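Local atomic coordinates of ActII protein (Streptomyces coelicolor, PDB entry 2OPT), a protein that probably acts as a TetR-family transcriptional repressor that binds DNA through a helix-turn-helix domain and binds actinorhodin and a biosynthetic precursor of it. Residues D128-Y133 with A214-A219; G135-T140 with E206-G211; Q8-V13 with Q34-G39; D25-R30 with D51-L56. One frame throughout, in Å; residues are numbered along the deposited sequence.

Interaction 1 of 4, residues D128-Y133 with A214-A219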
loop_
_atom_site.group_PDB
_atom_site.type_symbol
_atom_site.label_atom_id
_atom_site.label_comp_id
_atom_site.label_asym_id
_atom_site.label_seq_id
_atom_site.Cartn_x
_atom_site.Cartn_y
_atom_site.Cartn_z
ATOM N N ASP A 128 7.820 -19.227 11.228
ATOM C CA ASP A 128 7.935 -19.149 9.767
ATOM C C ASP A 128 6.903 -18.205 9.124
ATOM O O ASP A 128 7.274 -17.395 8.305
ATOM C CB ASP A 128 7.777 -20.547 9.144
ATOM C CG ASP A 128 8.938 -21.494 9.463
ATOM O OD1 ASP A 128 9.912 -21.080 10.121
ATOM O OD2 ASP A 128 8.874 -22.661 9.025
ATOM N N GLU A 129 5.612 -18.351 9.454
ATOM C CA GLU A 129 4.569 -17.537 8.807
ATOM C C GLU A 129 4.679 -16.078 9.174
ATOM O O GLU A 129 4.372 -15.226 8.366
ATOM C CB GLU A 129 3.154 -17.989 9.153
ATOM C CG GLU A 129 2.671 -19.192 8.302
ATOM C CD GLU A 129 1.157 -19.449 8.425
ATOM O OE1 GLU A 129 0.472 -18.759 9.256
ATOM O OE2 GLU A 129 0.667 -20.354 7.677
ATOM N N LEU A 130 5.031 -15.803 10.421
ATOM C CA LEU A 130 5.119 -14.424 10.933
ATOM C C LEU A 130 6.340 -13.725 10.332
ATOM O O LEU A 130 6.382 -12.480 10.051
ATOM C CB LEU A 130 5.207 -14.449 12.481
ATOM C CG LEU A 130 5.450 -13.111 13.233
ATOM C CD1 LEU A 130 4.265 -12.241 13.041
ATOM C CD2 LEU A 130 5.578 -13.379 14.714
ATOM N N ALA A 131 7.378 -14.521 10.145
ATOM C CA ALA A 131 8.629 -14.000 9.544
ATOM C C ALA A 131 8.389 -13.629 8.075
ATOM O O ALA A 131 8.682 -12.525 7.619
ATOM C CB ALA A 131 9.711 -15.047 9.615
ATOM N N ALA A 132 7.864 -14.585 7.337
ATOM C CA ALA A 132 7.513 -14.422 5.943
ATOM C C ALA A 132 6.503 -13.310 5.732
ATOM O O ALA A 132 6.776 -12.358 4.985
ATOM C CB ALA A 132 6.993 -15.743 5.397
ATOM N N TYR A 133 5.352 -13.386 6.399
ATOM C CA TYR A 133 4.347 -12.325 6.274
ATOM C C TYR A 133 4.876 -10.962 6.746
ATOM O O TYR A 133 4.601 -9.919 6.105
ATOM C CB TYR A 133 2.998 -12.698 6.929
ATOM C CG TYR A 133 1.983 -11.609 6.708
ATOM C CD1 TYR A 133 1.293 -11.504 5.497
ATOM C CD2 TYR A 133 1.732 -10.665 7.704
ATOM C CE1 TYR A 133 0.395 -10.469 5.280
ATOM C CE2 TYR A 133 0.841 -9.611 7.496
ATOM C CZ TYR A 133 0.198 -9.512 6.289
ATOM O OH TYR A 133 -0.685 -8.477 6.119
ATOM N N ALA A 214 5.176 -8.867 19.522
ATOM C CA ALA A 214 4.047 -9.360 20.313
ATOM C C ALA A 214 3.648 -10.735 19.845
ATOM O O ALA A 214 3.360 -11.594 20.650
ATOM C CB ALA A 214 2.855 -8.417 20.241
ATOM N N GLY A 215 3.620 -10.927 18.535
ATOM C CA GLY A 215 3.279 -12.196 17.923
ATOM C C GLY A 215 4.334 -13.275 18.148
ATOM O O GLY A 215 3.990 -14.452 18.205
ATOM N N ALA A 216 5.611 -12.885 18.241
ATOM C CA ALA A 216 6.690 -13.846 18.473
ATOM C C ALA A 216 6.675 -14.281 19.938
ATOM O O ALA A 216 6.951 -15.444 20.243
ATOM C CB ALA A 216 8.054 -13.249 18.109
ATOM N N GLY A 217 6.350 -13.320 20.820
ATOM C CA GLY A 217 6.233 -13.508 22.278
ATOM C C GLY A 217 5.089 -14.385 22.806
ATOM O O GLY A 217 5.284 -15.079 23.819
ATOM N N GLU A 218 3.938 -14.352 22.143
ATOM C CA GLU A 218 2.875 -15.314 22.407
ATOM C C GLU A 218 3.251 -16.703 21.901
ATOM O O GLU A 218 3.203 -17.680 22.649
ATOM C CB GLU A 218 1.565 -14.857 21.762
ATOM C CG GLU A 218 1.603 -14.817 20.243
ATOM C CD GLU A 218 0.326 -14.265 19.642
ATOM O OE1 GLU A 218 -0.571 -13.865 20.414
ATOM O OE2 GLU A 218 0.218 -14.230 18.398
ATOM N N ALA A 219 3.625 -16.783 20.629
ATOM C CA ALA A 219 4.367 -17.930 20.118
ATOM C C ALA A 219 5.108 -18.650 21.241
ATOM O O ALA A 219 4.805 -19.799 21.561
ATOM C CB ALA A 219 5.337 -17.493 19.033
#

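Interaction 2 of 4, residues G135-T140 with E206-G211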
loop_
_atom_site.group_PDB
_atom_site.type_symbol
_atom_site.label_atom_id
_atom_site.label_comp_id
_atom_site.label_asym_id
_atom_site.label_seq_id
_atom_site.Cartn_x
_atom_site.Cartn_y
_atom_site.Cartn_z
ATOM N N GLY A 135 7.930 -9.723 6.735
ATOM C CA GLY A 135 8.742 -9.177 5.704
ATOM C C GLY A 135 7.918 -8.485 4.624
ATOM O O GLY A 135 8.310 -7.439 4.128
ATOM N N ASP A 136 6.840 -9.116 4.212
ATOM C CA ASP A 136 5.933 -8.592 3.194
ATOM C C ASP A 136 5.271 -7.290 3.681
ATOM O O ASP A 136 5.238 -6.291 2.951
ATOM C CB ASP A 136 4.810 -9.617 2.908
ATOM C CG ASP A 136 4.066 -9.321 1.580
ATOM O OD1 ASP A 136 4.727 -9.203 0.534
ATOM O OD2 ASP A 136 2.836 -9.198 1.555
ATOM N N LEU A 137 4.694 -7.342 4.899
ATOM C CA LEU A 137 3.957 -6.242 5.474
ATOM C C LEU A 137 4.931 -5.060 5.669
ATOM O O LEU A 137 4.601 -3.914 5.431
ATOM C CB LEU A 137 3.311 -6.646 6.827
ATOM C CG LEU A 137 2.624 -5.487 7.609
ATOM C CD1 LEU A 137 1.492 -4.952 6.769
ATOM C CD2 LEU A 137 2.096 -5.819 9.031
ATOM N N LEU A 138 6.159 -5.343 6.038
ATOM C CA LEU A 138 7.129 -4.247 6.220
ATOM C C LEU A 138 7.463 -3.570 4.884
ATOM O O LEU A 138 7.459 -2.333 4.764
ATOM C CB LEU A 138 8.364 -4.874 6.807
ATOM C CG LEU A 138 8.641 -4.752 8.303
ATOM C CD1 LEU A 138 7.804 -3.858 9.119
ATOM C CD2 LEU A 138 9.371 -5.882 9.007
ATOM N N SER A 139 7.735 -4.380 3.855
ATOM C CA SER A 139 8.060 -3.845 2.558
ATOM C C SER A 139 6.880 -3.117 1.937
ATOM O O SER A 139 7.060 -2.080 1.306
ATOM C CB SER A 139 8.697 -4.896 1.641
ATOM O OG SER A 139 7.709 -5.765 1.088
ATOM N N THR A 140 5.669 -3.677 2.100
ATOM C CA THR A 140 4.430 -3.062 1.667
ATOM C C THR A 140 4.191 -1.698 2.302
ATOM O O THR A 140 3.829 -0.757 1.627
ATOM C CB THR A 140 3.268 -4.065 1.914
ATOM O OG1 THR A 140 3.430 -5.127 0.971
ATOM C CG2 THR A 140 1.901 -3.438 1.695
ATOM N N GLU A 206 7.155 1.636 14.342
ATOM C CA GLU A 206 7.006 1.260 15.750
ATOM C C GLU A 206 5.866 0.271 15.901
ATOM O O GLU A 206 6.018 -0.797 16.516
ATOM C CB GLU A 206 6.718 2.518 16.578
ATOM C CG GLU A 206 7.976 3.335 16.860
ATOM C CD GLU A 206 7.745 4.623 17.628
ATOM O OE1 GLU A 206 6.588 4.920 18.062
ATOM O OE2 GLU A 206 8.763 5.343 17.807
ATOM N N ILE A 207 4.726 0.626 15.311
ATOM C CA ILE A 207 3.536 -0.172 15.414
ATOM C C ILE A 207 3.795 -1.586 14.902
ATOM O O ILE A 207 3.490 -2.543 15.585
ATOM C CB ILE A 207 2.344 0.477 14.684
ATOM C CG1 ILE A 207 1.905 1.753 15.430
ATOM C CG2 ILE A 207 1.200 -0.502 14.564
ATOM C CD1 ILE A 207 0.992 2.664 14.653
ATOM N N ILE A 208 4.329 -1.706 13.684
ATOM C CA ILE A 208 4.499 -3.043 13.040
ATOM C C ILE A 208 5.522 -3.892 13.800
ATOM O O ILE A 208 5.292 -5.068 14.026
ATOM C CB ILE A 208 4.928 -2.901 11.565
ATOM C CG1 ILE A 208 3.817 -2.170 10.780
ATOM C CG2 ILE A 208 5.370 -4.269 10.998
ATOM C CD1 ILE A 208 4.161 -1.708 9.315
ATOM N N ILE A 209 6.628 -3.274 14.218
ATOM C CA ILE A 209 7.703 -3.978 14.971
ATOM C C ILE A 209 7.175 -4.457 16.345
ATOM O O ILE A 209 7.344 -5.636 16.699
ATOM C CB ILE A 209 8.961 -3.074 15.083
ATOM C CG1 ILE A 209 9.647 -2.943 13.710
ATOM C CG2 ILE A 209 10.012 -3.687 16.027
ATOM C CD1 ILE A 209 10.585 -1.819 13.678
ATOM N N ALA A 210 6.499 -3.588 17.107
ATOM C CA ALA A 210 5.878 -4.023 18.351
ATOM C C ALA A 210 4.912 -5.208 18.100
ATOM O O ALA A 210 4.852 -6.145 18.877
ATOM C CB ALA A 210 5.091 -2.851 19.041
ATOM N N GLY A 211 4.158 -5.160 17.022
ATOM C CA GLY A 211 3.126 -6.202 16.780
ATOM C C GLY A 211 3.799 -7.488 16.384
ATOM O O GLY A 211 3.327 -8.547 16.712
#

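Interaction 3 of 4, residues Q8-V13 with Q34-G39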
loop_
_atom_site.group_PDB
_atom_site.type_symbol
_atom_site.label_atom_id
_atom_site.label_comp_id
_atom_site.label_asym_id
_atom_site.label_seq_id
_atom_site.Cartn_x
_atom_site.Cartn_y
_atom_site.Cartn_z
ATOM N N GLN A 8 24.419 -4.911 -20.470
ATOM C CA GLN A 8 23.182 -4.772 -19.717
ATOM C C GLN A 8 23.359 -3.651 -18.670
ATOM O O GLN A 8 22.508 -2.794 -18.529
ATOM C CB GLN A 8 22.904 -6.064 -19.006
ATOM C CG GLN A 8 21.582 -6.035 -18.303
ATOM C CD GLN A 8 21.325 -7.305 -17.574
ATOM O OE1 GLN A 8 21.513 -7.379 -16.355
ATOM N NE2 GLN A 8 20.918 -8.332 -18.309
ATOM N N ASP A 9 24.466 -3.659 -17.941
ATOM C CA ASP A 9 24.643 -2.662 -16.879
ATOM C C ASP A 9 24.622 -1.237 -17.400
ATOM O O ASP A 9 24.088 -0.354 -16.718
ATOM C CB ASP A 9 25.931 -2.881 -16.061
ATOM C CG ASP A 9 26.022 -1.922 -14.809
ATOM O OD1 ASP A 9 25.046 -1.872 -13.969
ATOM O OD2 ASP A 9 27.084 -1.218 -14.683
ATOM N N ARG A 10 25.246 -0.978 -18.553
ATOM C CA ARG A 10 25.400 0.426 -19.018
ATOM C C ARG A 10 24.003 0.870 -19.420
ATOM O O ARG A 10 23.583 2.002 -19.244
ATOM C CB ARG A 10 26.335 0.488 -20.236
ATOM C CG ARG A 10 26.248 1.780 -21.060
ATOM C CD ARG A 10 26.525 3.021 -20.225
ATOM N NE ARG A 10 27.877 2.981 -19.648
ATOM C CZ ARG A 10 28.229 3.603 -18.519
ATOM N NH1 ARG A 10 29.495 3.536 -18.077
ATOM N NH2 ARG A 10 27.314 4.290 -17.841
ATOM N N ILE A 11 23.294 -0.039 -20.012
ATOM C CA ILE A 11 21.937 0.256 -20.414
ATOM C C ILE A 11 21.039 0.630 -19.218
ATOM O O ILE A 11 20.266 1.576 -19.278
ATOM C CB ILE A 11 21.296 -0.967 -21.138
ATOM C CG1 ILE A 11 21.991 -1.295 -22.501
ATOM C CG2 ILE A 11 19.722 -0.742 -21.355
ATOM C CD1 ILE A 11 21.507 -2.756 -23.119
ATOM N N VAL A 12 21.071 -0.195 -18.181
ATOM C CA VAL A 12 20.228 0.024 -16.995
ATOM C C VAL A 12 20.593 1.279 -16.252
ATOM O O VAL A 12 19.723 1.987 -15.762
ATOM C CB VAL A 12 20.186 -1.285 -16.109
ATOM C CG1 VAL A 12 19.335 -1.079 -14.858
ATOM C CG2 VAL A 12 19.547 -2.363 -16.937
ATOM N N VAL A 13 21.888 1.566 -16.150
ATOM C CA VAL A 13 22.313 2.715 -15.465
ATOM C C VAL A 13 21.777 3.964 -16.201
ATOM O O VAL A 13 21.329 4.884 -15.569
ATOM C CB VAL A 13 23.869 2.760 -15.437
ATOM C CG1 VAL A 13 24.423 4.209 -15.078
ATOM C CG2 VAL A 13 24.424 1.729 -14.473
ATOM N N GLN A 34 18.061 6.294 -28.011
ATOM C CA GLN A 34 18.590 7.612 -28.349
ATOM C C GLN A 34 19.717 8.017 -27.401
ATOM O O GLN A 34 20.799 8.446 -27.821
ATOM C CB GLN A 34 17.453 8.604 -28.234
ATOM C CG GLN A 34 17.878 10.056 -28.379
ATOM C CD GLN A 34 16.705 11.062 -28.277
ATOM O OE1 GLN A 34 15.980 11.264 -29.250
ATOM N NE2 GLN A 34 16.577 11.739 -27.134
ATOM N N GLU A 35 19.466 7.866 -26.111
ATOM C CA GLU A 35 20.399 8.269 -25.090
ATOM C C GLU A 35 21.713 7.454 -25.162
ATOM O O GLU A 35 22.779 7.968 -24.866
ATOM C CB GLU A 35 19.711 8.079 -23.743
ATOM C CG GLU A 35 20.225 8.943 -22.655
ATOM C CD GLU A 35 19.972 10.411 -22.882
ATOM O OE1 GLU A 35 18.993 10.789 -23.604
ATOM O OE2 GLU A 35 20.770 11.181 -22.306
ATOM N N LEU A 36 21.602 6.172 -25.517
ATOM C CA LEU A 36 22.732 5.272 -25.657
ATOM C C LEU A 36 23.403 5.375 -27.027
ATOM O O LEU A 36 24.541 4.935 -27.215
ATOM C CB LEU A 36 22.249 3.865 -25.453
ATOM C CG LEU A 36 21.840 3.407 -24.036
ATOM C CD1 LEU A 36 20.946 2.213 -24.131
ATOM C CD2 LEU A 36 23.099 3.081 -23.260
ATOM N N LYS A 37 22.683 5.946 -27.991
ATOM C CA LYS A 37 23.148 6.048 -29.370
ATOM C C LYS A 37 23.369 4.708 -29.982
ATOM O O LYS A 37 24.364 4.465 -30.649
ATOM C CB LYS A 37 24.401 6.903 -29.446
ATOM C CG LYS A 37 24.035 8.343 -29.466
ATOM C CD LYS A 37 24.849 9.136 -28.511
ATOM C CE LYS A 37 24.206 10.502 -28.413
ATOM N NZ LYS A 37 22.715 10.385 -28.156
ATOM N N THR A 38 22.412 3.821 -29.779
ATOM C CA THR A 38 22.531 2.491 -30.307
ATOM C C THR A 38 21.287 2.203 -31.135
ATOM O O THR A 38 20.332 2.981 -31.156
ATOM C CB THR A 38 22.633 1.473 -29.180
ATOM O OG1 THR A 38 22.888 0.170 -29.726
ATOM C CG2 THR A 38 21.295 1.465 -28.330
ATOM N N GLY A 39 21.330 1.059 -31.796
ATOM C CA GLY A 39 20.199 0.560 -32.561
ATOM C C GLY A 39 19.236 -0.171 -31.669
ATOM O O GLY A 39 19.561 -0.587 -30.537
#

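Interaction 4 of 4, residues D25-R30 with D51-L56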
loop_
_atom_site.group_PDB
_atom_site.type_symbol
_atom_site.label_atom_id
_atom_site.label_comp_id
_atom_site.label_asym_id
_atom_site.label_seq_id
_atom_site.Cartn_x
_atom_site.Cartn_y
_atom_site.Cartn_z
ATOM N N ASP A 25 7.495 8.389 -17.240
ATOM C CA ASP A 25 6.820 8.444 -18.545
ATOM C C ASP A 25 7.815 8.794 -19.660
ATOM O O ASP A 25 7.672 8.335 -20.789
ATOM C CB ASP A 25 5.592 9.359 -18.530
ATOM C CG ASP A 25 4.445 8.808 -17.675
ATOM O OD1 ASP A 25 4.345 7.595 -17.418
ATOM O OD2 ASP A 25 3.614 9.617 -17.236
ATOM N N ALA A 26 8.853 9.545 -19.299
ATOM C CA ALA A 26 9.961 9.916 -20.176
ATOM C C ALA A 26 10.819 8.735 -20.573
ATOM O O ALA A 26 11.585 8.824 -21.539
ATOM C CB ALA A 26 10.823 10.951 -19.492
ATOM N N LEU A 27 10.707 7.625 -19.821
ATOM C CA LEU A 27 11.543 6.456 -20.078
ATOM C C LEU A 27 10.853 5.495 -21.037
ATOM O O LEU A 27 10.141 4.598 -20.590
ATOM C CB LEU A 27 11.938 5.754 -18.771
ATOM C CG LEU A 27 12.823 4.498 -18.911
ATOM C CD1 LEU A 27 14.105 4.811 -19.610
ATOM C CD2 LEU A 27 13.092 3.894 -17.523
ATOM N N SER A 28 11.060 5.701 -22.347
ATOM C CA SER A 28 10.557 4.820 -23.393
ATOM C C SER A 28 11.765 4.116 -23.955
ATOM O O SER A 28 12.886 4.590 -23.790
ATOM C CB SER A 28 9.876 5.628 -24.502
ATOM O OG SER A 28 10.817 6.470 -25.120
ATOM N N MET A 29 11.560 3.000 -24.637
ATOM C CA MET A 29 12.716 2.284 -25.276
ATOM C C MET A 29 13.404 3.159 -26.337
ATOM O O MET A 29 14.648 3.170 -26.489
ATOM C CB MET A 29 12.230 0.955 -25.871
ATOM C CG MET A 29 11.787 -0.029 -24.786
ATOM S SD MET A 29 12.866 -0.109 -23.316
ATOM C CE MET A 29 14.112 -1.264 -23.871
ATOM N N ARG A 30 12.598 3.933 -27.031
ATOM C CA ARG A 30 13.128 4.841 -28.026
ATOM C C ARG A 30 14.034 5.911 -27.415
ATOM O O ARG A 30 15.115 6.185 -27.959
ATOM C CB ARG A 30 11.995 5.466 -28.823
ATOM C CG ARG A 30 12.446 6.185 -30.055
ATOM C CD ARG A 30 11.244 6.461 -30.954
ATOM N NE ARG A 30 10.715 5.220 -31.546
ATOM C CZ ARG A 30 11.174 4.662 -32.663
ATOM N NH1 ARG A 30 10.615 3.534 -33.109
ATOM N NH2 ARG A 30 12.187 5.228 -33.330
ATOM N N ASP A 51 8.721 -3.396 -20.174
ATOM C CA ASP A 51 8.452 -4.030 -18.893
ATOM C C ASP A 51 9.630 -4.787 -18.314
ATOM O O ASP A 51 9.840 -4.790 -17.117
ATOM C CB ASP A 51 7.227 -4.931 -19.037
ATOM C CG ASP A 51 5.950 -4.106 -19.202
ATOM O OD1 ASP A 51 5.939 -2.919 -18.738
ATOM O OD2 ASP A 51 4.952 -4.642 -19.751
ATOM N N GLU A 52 10.405 -5.441 -19.144
ATOM C CA GLU A 52 11.564 -6.196 -18.667
ATOM C C GLU A 52 12.632 -5.230 -18.232
ATOM O O GLU A 52 13.363 -5.481 -17.296
ATOM C CB GLU A 52 12.069 -7.037 -19.809
ATOM C CG GLU A 52 10.950 -8.121 -20.098
ATOM C CD GLU A 52 11.046 -8.878 -21.432
ATOM O OE1 GLU A 52 11.566 -8.338 -22.424
ATOM O OE2 GLU A 52 10.527 -10.034 -21.504
ATOM N N LEU A 53 12.734 -4.136 -18.958
ATOM C CA LEU A 53 13.718 -3.086 -18.620
ATOM C C LEU A 53 13.450 -2.566 -17.211
ATOM O O LEU A 53 14.363 -2.414 -16.399
ATOM C CB LEU A 53 13.596 -1.987 -19.661
ATOM C CG LEU A 53 14.550 -0.771 -19.515
ATOM C CD1 LEU A 53 13.925 0.130 -18.530
ATOM C CD2 LEU A 53 15.997 -1.166 -19.126
ATOM N N LEU A 54 12.204 -2.216 -16.938
ATOM C CA LEU A 54 11.809 -1.721 -15.635
ATOM C C LEU A 54 12.098 -2.749 -14.521
ATOM O O LEU A 54 12.460 -2.360 -13.426
ATOM C CB LEU A 54 10.322 -1.316 -15.658
ATOM C CG LEU A 54 10.031 -0.043 -16.473
ATOM C CD1 LEU A 54 8.545 0.238 -16.419
ATOM C CD2 LEU A 54 10.858 1.163 -15.960
ATOM N N ASP A 55 11.932 -4.052 -14.788
ATOM C CA ASP A 55 12.279 -5.100 -13.801
ATOM C C ASP A 55 13.750 -4.922 -13.467
ATOM O O ASP A 55 14.181 -5.111 -12.315
ATOM C CB ASP A 55 12.111 -6.510 -14.405
ATOM C CG ASP A 55 10.636 -6.951 -14.564
ATOM O OD1 ASP A 55 9.770 -6.446 -13.844
ATOM O OD2 ASP A 55 10.358 -7.903 -15.352
ATOM N N LEU A 56 14.556 -4.579 -14.477
ATOM C CA LEU A 56 16.002 -4.473 -14.269
ATOM C C LEU A 56 16.412 -3.221 -13.493
ATOM O O LEU A 56 17.399 -3.238 -12.733
ATOM C CB LEU A 56 16.724 -4.530 -15.622
ATOM C CG LEU A 56 16.712 -5.850 -16.414
ATOM C CD1 LEU A 56 17.379 -5.620 -17.770
ATOM C CD2 LEU A 56 17.410 -6.953 -15.691
#

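Interaction 1 of 4, residues D128-Y133 with A214-A219
Leu-130 and Gly-215 are the residues whose CA atoms come nearest across the two segments, 7.6 Å apart, in helices running in broadly opposite directions. No hydrogen bond joins the two backbones, each of which keeps helical bonds of its own, such as Tyr-133 N to Glu-129 O. The gap is bridged by one side chain. With CG swung anti to the backbone N (chi1 174°), Leu-130 points its branched end at the opposing helix, and one methyl does all the touching: CD2 settles over the peptide linkage between Gly-215 and Ala-216, 3.7 Å from Gly-215 C and 3.6 Å from Ala-216 N. Glycine suits its place because its lack of a side chain leaves that stretch of backbone bare to the methyl. Ala-216 adds a small apolar neighbour, its CB lying 4.2 Å from Leu-130 CD2. The two helices, 128-150 and 197-219, belong to the C-terminal domain of the TetR fold, and both also meet the second subunit, as expected where such repressors dimerise. There Glu-129, on another side of helix 128-150, forms a salt bridge through OE1 with Arg-199 NE of the second subunit, while Tyr-133 packs on Phe-141 of that chain. Within the same chain, Leu-126, in the loop leading into helix 128-150, lies against Ala-216 and Ala-131.

Interaction 2 of 4, residues G135-T140 with E206-G211
Two torsions turn Leu-137 and Ile-208 toward one another. In Leu-137 a chi1 of 174° carries CG across from the backbone N to the side of the carbonyl carbon; in Ile-208 a chi1 of -63° does the same for the CG2 branch, leaving CG1 beside the N. The side chains then cross obliquely, with Leu-137 CD2 resting 4.1 Å from Ile-208 CG2. Leu-138 reaches the same isoleucine from a neighbouring position, its end coming nearer than its first bond would suggest, and slides past it in the opposite sense. The modelled separation of its CD1 from CG2 is too short to be trusted, so the finer fit there remains doubtful. The backbones keep 7.4 Å between the CA atoms of Leu-138 and Ile-208. Behind this apolar face, the carbonyl O of Asp-136 is gripped three times: by Thr-140 N at 2.8 Å, by Thr-140 OG1 at 2.9 Å from above the carbonyl plane, and by Ser-139 OG at 3.1 Å. Short hydroxyl side chains suit a helix flank because they can fold back in this way. Val-79 of helix 75-92 packs on Leu-138, and Ile-207 of the second subunit on Leu-137, placing the contact within the C-terminal domain and beside the dimer interface. Being purely hydrocarbon, it relies on dispersion and the exclusion of water, which fix closeness rather than direction.

Interaction 3 of 4, residues Q8-V13 with Q34-G39
Leu-36 closes the first helix of the predicted helix-turn-helix motif, and across from it Ile-11 and Arg-10 belong to helix 8-22, which packs against that motif. The leucine points toward helix 8-22, where its two methyls divide the work. CD1 meets Ile-11 CG1 at 4.0 Å, the side chains crossing at about a right angle, while CD2 lies 4.1 Å from Arg-10 CG and 4.2 Å from Ile-11 CA. A beta-branched isoleucine gives a rigid, buried surface here. Arginine suits the rim: its CG, anti to the backbone N (chi1 162°), offers hydrocarbon to Leu-36, and the chain then bends twice on its way to the charged end. Just beyond the leucine, Lys-37 takes up positive phi as the C-prime residue of a Schellman motif, halting the helix: Thr-38 N turns back to Ala-33 O. The backbone N of Lys-37 bonds to Gln-34 O at 3.1 Å, and its own NZ folds back to the same oxygen at 2.7 Å from the opposite face of the carbonyl plane, where its positive charge would be expected to favour the negative end of the helix dipole. Gly-39 follows as the N-cap of helix 40-47, from which Leu-43 touches both Ile-11 and Leu-36. A terminated helix, a tight turn and a second helix, backed by a preceding one, are characteristic of the three-helix DNA-binding domain of TetR-type repressors.

Interaction 4 of 4, residues D25-R30 with D51-L56
Leu-27 fills the tight part of this contact. A chi1 of 180° stretches the side chain directly away from its own N, until one methyl, CD2, serves two partners: Leu-54 CD2 at 3.9 Å and Leu-53 CD1 at 4.0 Å. The two approaches differ. Leu-27 and Leu-53 reach toward each other tip to tip, whereas Leu-54 slides past in the opposite direction. Leucines suit the spot because their long, forked ends span a wide backbone gap, with the CA atoms of Leu-27 and Leu-54 9.3 Å apart. Ala-15, Ile-18 and Leu-19 of helix 8-22 also touch Leu-27, placing it in the core of the DNA-binding domain. Toward Met-29 the packing is looser and only partly buried. The unbranched chain, bent at chi2 and chi3, lays its sulphur alongside Leu-53, with SD 4.2 Å from CB, and flexible methionine adapts to this as well as to Leu-43 and Val-47 of helix 40-47. On the solvent side stand acidic residues: Asp-51 points away from the contact, and Asp-55 forms a salt bridge through OD1 with Arg-103 NE. Ser-28, between Leu-27 and Met-29, faces another way and N-caps helix 29-36 through OG, while Arg-50 NE bonds to Leu-27 O. The contact thus joins the residues leading into helix 29-36, and its first residue Met-29, to helix 50-61. No polar bond crosses between the two segments; buried leucine methyls supply the close packing, while the more polarisable thioether of Met-29 lies at the partly exposed side.

From the N terminus, interaction 3 opens first, at 8-13, and closes at 34-39, bringing helix 29-36 back onto helix 8-22. Interaction 4 starts inside that loop, at 25-30, and closes beyond it, at 51-56, so the two cross. They also touch, Val-12 CG1 lying 3.6 Å from Leu-56 O, and together knit the DNA-binding domain. Interactions 1 and 2 follow in series, with interaction 2 nested inside the loop closed by interaction 1. Their centres, 11 Å apart, mark successive levels of one helix pair, 128-150 with 197-219, beside the second subunit. The two groups lie on opposite sides of the chain's centre.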